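Local coordinates for CutA1 (Shewanella, PDB 3AHP), which probably contributes to divalent metal ion tolerance as a stable, trimeric CutA1-family protein of a psychrotrophic bacterium, at the interface of chains A and B. Sequence-based numbering; all coordinates share one arbitrary frame. Chains: chain A/B, CutA1.

The interface of chains A and B. Residues chain A 12, 43, 85, 87; chain B 34, 36, 60, 62, 98.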
# COMPACT_ATOMS: atom_id res chain seq x y z
N THR A 12 6.62 -9.72 -0.46
CA THR A 12 6.46 -10.30 -1.77
C THR A 12 6.88 -11.76 -1.70
O THR A 12 7.85 -12.09 -1.06
CB THR A 12 7.30 -9.49 -2.78
OG1 THR A 12 6.51 -8.40 -3.29
CG2 THR A 12 7.78 -10.34 -3.90
N SER A 43 7.84 -7.01 -10.35
CA SER A 43 8.91 -6.32 -9.66
C SER A 43 10.08 -6.07 -10.59
O SER A 43 10.51 -6.96 -11.31
CB SER A 43 9.36 -7.12 -8.43
OG SER A 43 8.32 -7.21 -7.47
N GLU A 85 11.84 -8.91 0.02
CA GLU A 85 11.29 -7.60 0.31
C GLU A 85 10.38 -7.69 1.52
O GLU A 85 9.53 -8.59 1.63
CB GLU A 85 10.57 -7.02 -0.91
CG GLU A 85 9.63 -5.85 -0.65
CD GLU A 85 8.86 -5.42 -1.91
OE1 GLU A 85 9.34 -5.70 -3.04
OE2 GLU A 85 7.79 -4.79 -1.78
N ILE A 87 8.97 -4.73 4.38
CA ILE A 87 9.05 -3.37 4.88
C ILE A 87 7.88 -3.00 5.78
O ILE A 87 6.76 -3.47 5.59
CB ILE A 87 9.22 -2.33 3.75
CG1 ILE A 87 8.04 -2.39 2.79
CG2 ILE A 87 10.52 -2.57 2.99
CD1 ILE A 87 7.91 -1.16 1.93
N CYS B 34 14.12 -0.90 -6.28
CA CYS B 34 13.06 -1.76 -6.78
C CYS B 34 11.74 -1.04 -7.00
O CYS B 34 11.32 -0.19 -6.18
CB CYS B 34 12.81 -2.94 -5.84
SG CYS B 34 11.37 -3.91 -6.31
N GLN B 36 7.56 -1.84 -8.26
CA GLN B 36 6.52 -2.85 -8.40
C GLN B 36 5.38 -2.28 -9.23
O GLN B 36 4.88 -1.20 -8.93
CB GLN B 36 6.03 -3.26 -7.01
CG GLN B 36 5.03 -4.41 -6.96
CD GLN B 36 4.48 -4.64 -5.55
OE1 GLN B 36 5.21 -5.04 -4.64
NE2 GLN B 36 3.20 -4.31 -5.35
N GLN B 60 4.49 0.76 -6.88
CA GLN B 60 5.19 1.02 -5.63
C GLN B 60 6.69 1.23 -5.86
O GLN B 60 7.34 0.40 -6.47
CB GLN B 60 5.01 -0.13 -4.64
CG GLN B 60 3.60 -0.40 -4.16
CD GLN B 60 3.57 -1.58 -3.18
OE1 GLN B 60 2.50 -2.01 -2.73
NE2 GLN B 60 4.76 -2.13 -2.85
N LYS B 62 10.40 1.73 -3.98
CA LYS B 62 11.12 1.69 -2.73
C LYS B 62 12.48 2.33 -2.88
O LYS B 62 13.23 1.99 -3.81
CB LYS B 62 11.21 0.27 -2.19
CG LYS B 62 9.85 -0.32 -1.84
CD LYS B 62 9.74 -1.76 -2.28
CE LYS B 62 9.01 -1.91 -3.60
NZ LYS B 62 7.66 -2.52 -3.38
N TYR B 98 17.54 -6.18 3.59
CA TYR B 98 16.80 -5.55 2.53
C TYR B 98 16.92 -4.06 2.53
O TYR B 98 17.05 -3.46 1.52
CB TYR B 98 15.33 -5.94 2.53
CG TYR B 98 14.57 -5.43 1.35
CD1 TYR B 98 13.70 -4.42 1.46
CD2 TYR B 98 14.73 -5.97 0.12
CE1 TYR B 98 13.03 -3.96 0.40
CE2 TYR B 98 14.06 -5.53 -0.92
CZ TYR B 98 13.22 -4.52 -0.79
OH TYR B 98 12.53 -4.08 -1.87
O HOH W 1 5.08 -5.50 -1.60
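A:Glu85 reaches from chain A along the ring of B:Tyr98 to B:Lys62, a worked example of one acidic side chain that spends its carbon stem on an aromatic face and its tip on an ion pair across the subunits. The backbone CA of A:Glu85 sits over the face of the B:Tyr98 ring, 3.7 Å from its centroid, a CH-pi contact; from there the side chain begins at CB. CG lies anti to the backbone N (chi1 164°), and the chain runs on extended, which carries it alongside the ring in the same direction as the phenol. CB of A:Glu85 meets CZ of B:Tyr98 at 3.6 Å, and its CG lies as far from that tyrosine's phenol oxygen OH. At the end, the carboxylate is turned 21° from the ring plane. OE1 of A:Glu85 skirts the amine, 3.6 Å from B:Lys62 NZ, whereas OE2 of A:Glu85 accepts a hydrogen bond from B:Lys62 NZ at 2.8 Å, which is also a salt bridge. The ammonium comes from above the carboxylate plane, 42° out of it, on a bent lysine chain that crosses the glutamate at about a right angle. A water lies 2.8 Å from OE2 of A:Glu85 and 3.1 Å from OE1 of B:Gln36, adding a second grip beside the lysine. CG2 of A:Ile87 touches CE1 of B:Tyr98 at 3.9 Å. A leucine in place of B:Tyr98 would probably lose the flat face under the glutamate stem, leaving the carboxylate freer to swing away from the lysine. In the fold, A:Glu85 precedes strand 86-91, facing helix 96-105 and strand 50-64 of chain B, while A:Ser43 and B:Gln36 form an antiparallel bridge within what is probably the CutA1 trimer interface.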